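Local structure of protein HP0721 (2XRH) at residues Asp18-Met22 / Tyr34-Leu38; Lys55-Glu59 / Phe96-Ser100. The protein is of unknown function but is a secreted, all-helical DUF1104 protein of Helicobacter pylori that binds nicotinic acid in a pocket. Residues are numbered along the deposited sequence.

Contact 1 of 2, residues Asp18-Met22 / Tyr34-Leu38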
loop_
_atom_site.group_PDB
_atom_site.type_symbol
_atom_site.label_atom_id
_atom_site.label_comp_id
_atom_site.label_asym_id
_atom_site.label_seq_id
_atom_site.Cartn_x
_atom_site.Cartn_y
_atom_site.Cartn_z
ATOM N N ASP A 18 11.926 21.693 -4.866
ATOM C CA ASP A 18 12.810 20.603 -4.528
ATOM C C ASP A 18 12.231 19.714 -3.448
ATOM O O ASP A 18 12.484 18.507 -3.464
ATOM C CB ASP A 18 14.204 21.127 -4.158
ATOM C CG ASP A 18 14.963 21.664 -5.355
ATOM O OD1 ASP A 18 14.532 21.455 -6.530
ATOM O OD2 ASP A 18 15.996 22.320 -5.108
ATOM N N LEU A 19 11.465 20.257 -2.506
ATOM C CA LEU A 19 10.795 19.401 -1.520
ATOM C C LEU A 19 9.777 18.494 -2.205
ATOM O O LEU A 19 9.655 17.298 -1.875
ATOM C CB LEU A 19 10.075 20.212 -0.446
ATOM C CG LEU A 19 10.914 20.880 0.643
ATOM C CD1 LEU A 19 10.038 21.743 1.554
ATOM C CD2 LEU A 19 11.714 19.881 1.463
ATOM N N ALA A 20 9.009 19.046 -3.143
ATOM C CA ALA A 20 8.077 18.205 -3.904
ATOM C C ALA A 20 8.793 17.106 -4.698
ATOM O O ALA A 20 8.353 15.948 -4.681
ATOM C CB ALA A 20 7.219 19.035 -4.821
ATOM N N LYS A 21 9.899 17.439 -5.356
ATOM C CA LYS A 21 10.623 16.502 -6.220
ATOM C C LYS A 21 11.230 15.305 -5.479
ATOM O O LYS A 21 11.471 14.277 -6.085
ATOM C CB LYS A 21 11.706 17.235 -6.994
ATOM C CG LYS A 21 11.139 18.044 -8.134
ATOM C CD LYS A 21 12.180 18.912 -8.782
ATOM C CE LYS A 21 11.590 19.527 -10.040
ATOM N NZ LYS A 21 12.557 20.372 -10.744
ATOM N N MET A 22 11.436 15.451 -4.184
ATOM C CA MET A 22 12.015 14.365 -3.374
ATOM C C MET A 22 10.920 13.489 -2.753
ATOM O O MET A 22 11.225 12.530 -2.043
ATOM C CB MET A 22 12.985 14.865 -2.325
ATOM C CG MET A 22 12.407 15.750 -1.340
ATOM S SD MET A 22 13.637 16.274 -0.095
ATOM C CE MET A 22 14.613 17.410 -1.025
ATOM N N TYR A 34 11.266 15.971 7.223
ATOM C CA TYR A 34 10.660 16.315 5.940
ATOM C C TYR A 34 9.191 16.659 6.101
ATOM O O TYR A 34 8.714 17.656 5.560
ATOM C CB TYR A 34 10.818 15.130 5.002
ATOM C CG TYR A 34 10.235 15.301 3.602
ATOM C CD1 TYR A 34 10.758 16.174 2.689
ATOM C CD2 TYR A 34 9.180 14.478 3.193
ATOM C CE1 TYR A 34 10.214 16.289 1.393
ATOM C CE2 TYR A 34 8.655 14.566 1.931
ATOM C CZ TYR A 34 9.153 15.463 1.030
ATOM O OH TYR A 34 8.618 15.546 -0.238
ATOM N N THR A 35 8.467 15.837 6.819
ATOM C CA THR A 35 7.036 16.009 7.028
ATOM C C THR A 35 6.757 17.287 7.810
ATOM O O THR A 35 5.877 18.051 7.440
ATOM C CB THR A 35 6.475 14.797 7.771
ATOM O OG1 THR A 35 6.738 13.604 7.017
ATOM C CG2 THR A 35 4.996 14.905 8.041
ATOM N N LYS A 36 7.546 17.546 8.856
ATOM C CA LYS A 36 7.447 18.813 9.575
ATOM C C LYS A 36 7.679 20.006 8.640
ATOM O O LYS A 36 6.956 20.999 8.737
ATOM C CB LYS A 36 8.398 18.841 10.779
ATOM C CG LYS A 36 8.009 17.868 11.891
ATOM C CD LYS A 36 9.028 17.843 13.025
ATOM C CE LYS A 36 8.486 17.027 14.188
ATOM N NZ LYS A 36 9.461 16.970 15.354
ATOM N N GLU A 37 8.653 19.934 7.755
ATOM C CA GLU A 37 8.925 21.022 6.833
ATOM C C GLU A 37 7.758 21.235 5.858
ATOM O O GLU A 37 7.328 22.351 5.640
ATOM C CB GLU A 37 10.226 20.862 6.085
ATOM C CG GLU A 37 10.616 22.109 5.278
ATOM C CD GLU A 37 11.087 23.286 6.157
ATOM O OE1 GLU A 37 11.558 23.039 7.292
ATOM O OE2 GLU A 37 10.972 24.440 5.718
ATOM N N LEU A 38 7.207 20.155 5.335
ATOM C CA LEU A 38 6.075 20.239 4.402
ATOM C C LEU A 38 4.890 20.867 5.085
ATOM O O LEU A 38 4.277 21.737 4.508
ATOM C CB LEU A 38 5.716 18.844 3.891
ATOM C CG LEU A 38 6.605 18.135 2.879
ATOM C CD1 LEU A 38 5.958 16.769 2.553
ATOM C CD2 LEU A 38 6.843 18.972 1.623
#
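Tyr-34 dominates the meeting of the short helix 16-21 with helix 31-44. Its t rotamer carries the ring across the gap to helix 16-21, where OH donates a short 2.6 Å hydrogen bond to Leu-19 O. That carbonyl lies at the C-terminal end of its helix, where the turn is fraying: the amide of Met-22 reaches Leu-19 O and Asp-18 O only through weak bonds. Hydrocarbon wraps the ring. Leu-19, in the common m,t rotamer, places CD2 3.9 Å from Tyr-34 CE1, while its CD1 rests 3.8 Å from the aliphatic CG of Glu-37 and its CB lies 4.0 Å from Leu-38 CD2. Met-22 adopts p at chi1, which brings CG within 3.5 Å of Tyr-34 CE1 and SD to 4.7 Å from the ring centroid, an oblique Met-aromatic contact. Phe-11 meets the same ring edge-to-face, and Leu-57 of helix 47-65 packs against its hydroxyl end. Glu-37 offers its CG methylene, while its carboxylate pairs with Arg-41 in a salt bridge. Thr-35 of the same helix lines the nicotinic acid pocket, OG1 making a weak hydrogen bond to the ligand N. In this helical bundle, then, a buried tyrosine suits its place twice over: the ring fills an apolar seam, and the hydroxyl gives a strong partner to a buried carbonyl that the helix end bonds only weakly.

Contact 2 of 2, residues Lys55-Glu59 / Phe96-Ser100; sequences KQLHE and FGLRS. With NIO (nicotinic acid), chain B.
Segment 55-59 is regular α-helix, part of helix 47-65 in this helical DUF1104 protein; segment 96-100 is the C-terminal end of this truncated construct, which turns against that helix. Gly-97 has phi/psi of 58/-131°, and a short 3-10 piece follows at Leu-98 and Arg-99. The backbones come closest at His-58 and Arg-99, with CA atoms 4.9 Å apart. Positive phi suits glycine, and a CB at Gly-97 would crowd nicotinic acid O1. His-58 takes the m rotamer, with chi2 near -38°, and its ND1 donates a very short 2.5 Å hydrogen bond to Leu-98 O with an N-H...O angle of 167°. The same carbonyl receives a CA-H...O contact from His-58 CA at 3.2 Å. Leu-98, m,t, lies between helix and ligand: CD2 is 4.3 Å from Leu-57 CB, whereas CD1 touches nicotinic acid C1 at 3.7 Å. Arg-99 points its CB away; its guanidinium forms salt bridges to Asp-66 of its own chain and Glu-74 of the second subunit. A helix side chain thus fixes the chain end and sets Leu-98 in the apolar pocket wall. The terminal turn is closed by Ser-100 OG, which donates to Gly-97 O at 2.8 Å.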
loop_
_atom_site.group_PDB
_atom_site.type_symbol
_atom_site.label_atom_id
_atom_site.label_comp_id
_atom_site.label_asym_id
_atom_site.label_seq_id
_atom_site.Cartn_x
_atom_site.Cartn_y
_atom_site.Cartn_z
ATOM N N LYS A 55 -0.846 18.161 -4.892
ATOM C CA LYS A 55 -0.896 17.409 -6.137
ATOM C C LYS A 55 0.497 17.091 -6.648
ATOM O O LYS A 55 0.764 15.961 -7.112
ATOM C CB LYS A 55 -1.697 18.173 -7.199
ATOM C CG LYS A 55 -1.918 17.447 -8.529
ATOM C CD LYS A 55 -2.705 18.387 -9.474
ATOM C CE LYS A 55 -3.144 17.765 -10.787
ATOM N NZ LYS A 55 -3.567 18.829 -11.733
ATOM N N GLN A 56 1.383 18.055 -6.589
ATOM C CA GLN A 56 2.771 17.837 -6.993
ATOM C C GLN A 56 3.451 16.795 -6.133
ATOM O O GLN A 56 4.168 15.919 -6.637
ATOM C CB GLN A 56 3.572 19.134 -6.979
ATOM C CG GLN A 56 3.101 20.139 -7.982
ATOM C CD GLN A 56 3.137 19.554 -9.375
ATOM O OE1 GLN A 56 4.193 19.131 -9.829
ATOM N NE2 GLN A 56 1.970 19.467 -10.039
ATOM N N LEU A 57 3.175 16.827 -4.840
ATOM C CA LEU A 57 3.784 15.844 -3.931
ATOM C C LEU A 57 3.315 14.448 -4.344
ATOM O O LEU A 57 4.122 13.495 -4.429
ATOM C CB LEU A 57 3.411 16.099 -2.474
ATOM C CG LEU A 57 4.067 17.242 -1.746
ATOM C CD1 LEU A 57 3.331 17.435 -0.420
ATOM C CD2 LEU A 57 5.518 16.967 -1.540
ATOM N N HIS A 58 2.018 14.317 -4.624
ATOM C CA HIS A 58 1.492 13.025 -5.052
ATOM C C HIS A 58 2.097 12.583 -6.392
ATOM O O HIS A 58 2.472 11.419 -6.570
ATOM C CB HIS A 58 -0.041 13.080 -5.182
ATOM C CG HIS A 58 -0.791 13.148 -3.867
ATOM N ND1 HIS A 58 -0.413 12.452 -2.739
ATOM C CD2 HIS A 58 -1.906 13.847 -3.511
ATOM C CE1 HIS A 58 -1.243 12.713 -1.743
ATOM N NE2 HIS A 58 -2.167 13.556 -2.185
ATOM N N GLU A 59 2.158 13.505 -7.352
ATOM C CA GLU A 59 2.703 13.189 -8.673
ATOM C C GLU A 59 4.143 12.762 -8.595
ATOM O O GLU A 59 4.547 11.788 -9.224
ATOM C CB GLU A 59 2.523 14.343 -9.637
ATOM C CG GLU A 59 1.053 14.557 -9.916
ATOM C CD GLU A 59 0.784 15.612 -10.954
ATOM O OE1 GLU A 59 1.727 16.322 -11.346
ATOM O OE2 GLU A 59 -0.387 15.724 -11.380
ATOM N N PHE A 96 0.322 3.405 1.106
ATOM C CA PHE A 96 1.110 3.791 -0.107
ATOM C C PHE A 96 1.695 5.202 0.047
ATOM O O PHE A 96 2.291 5.735 -0.899
ATOM C CB PHE A 96 0.288 3.737 -1.435
ATOM C CG PHE A 96 0.077 2.339 -2.045
ATOM C CD1 PHE A 96 0.884 1.825 -3.048
ATOM C CD2 PHE A 96 -1.081 1.594 -1.732
ATOM C CE1 PHE A 96 0.673 0.543 -3.576
ATOM C CE2 PHE A 96 -1.326 0.321 -2.298
ATOM C CZ PHE A 96 -0.441 -0.205 -3.231
ATOM N N GLY A 97 1.496 5.838 1.199
ATOM C CA GLY A 97 2.000 7.163 1.482
ATOM C C GLY A 97 1.558 8.263 0.543
ATOM O O GLY A 97 0.373 8.399 0.206
ATOM N N LEU A 98 2.540 9.046 0.076
ATOM C CA LEU A 98 2.261 10.206 -0.699
ATOM C C LEU A 98 1.849 9.857 -2.115
ATOM O O LEU A 98 1.375 10.725 -2.806
ATOM C CB LEU A 98 3.464 11.169 -0.725
ATOM C CG LEU A 98 3.633 12.137 0.443
ATOM C CD1 LEU A 98 5.002 12.819 0.389
ATOM C CD2 LEU A 98 2.453 13.127 0.544
ATOM N N ARG A 99 2.008 8.606 -2.574
ATOM C CA ARG A 99 1.581 8.286 -3.942
ATOM C C ARG A 99 0.149 8.599 -4.135
ATOM O O ARG A 99 -0.187 9.122 -5.180
ATOM C CB ARG A 99 1.755 6.806 -4.342
ATOM C CG ARG A 99 3.038 6.273 -4.276
ATOM C CD ARG A 99 3.038 4.780 -4.641
ATOM N NE ARG A 99 2.281 4.462 -5.869
ATOM C CZ ARG A 99 2.757 4.454 -7.104
ATOM N NH1 ARG A 99 4.012 4.730 -7.361
ATOM N NH2 ARG A 99 1.963 4.147 -8.118
ATOM N N SER A 100 -0.628 8.365 -3.076
ATOM C CA SER A 100 -2.073 8.315 -3.054
ATOM C C SER A 100 -2.698 9.569 -2.391
ATOM O O SER A 100 -2.307 10.004 -1.291
ATOM C CB SER A 100 -2.438 7.042 -2.264
ATOM O OG SER A 100 -1.614 6.924 -1.111
ATOM O OXT SER A 100 -3.627 10.231 -2.895
HETATM N N NIO B . 5.732 12.002 4.466
HETATM C C1 NIO B . 6.366 11.283 3.517
HETATM C C2 NIO B . 5.847 10.044 3.098
HETATM C C3 NIO B . 4.716 9.535 3.666
HETATM C C4 NIO B . 4.092 10.306 4.635
HETATM C C5 NIO B . 4.621 11.534 5.023
HETATM C C6 NIO B . 6.593 9.207 2.121
HETATM O O1 NIO B . 6.467 7.952 2.231
HETATM O O2 NIO B . 7.352 9.745 1.305
#

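In the fold
Both contacts use a side chain of one helix to hold a main-chain carbonyl, but in different settings. Contact 1 is buried, its centre about 4 Å from the centre of the chain, and joins two helices through mostly apolar packing. Contact 2 is partly buried, its centre about 9 Å from the chain centre, and pins the chain end to helix 47-65, with Arg-99 and Phe-96 reaching the second subunit. Leu-57 connects them: its CD2 lies 3.7 Å from Tyr-34 OH and also packs on Ala-20 and Leu-38. The nicotinic acid pocket draws on both, Thr-35 from helix 31-44 and Leu-98 from the tail, while Arg-76 hydrogen-bonds the ligand from helix 70-86.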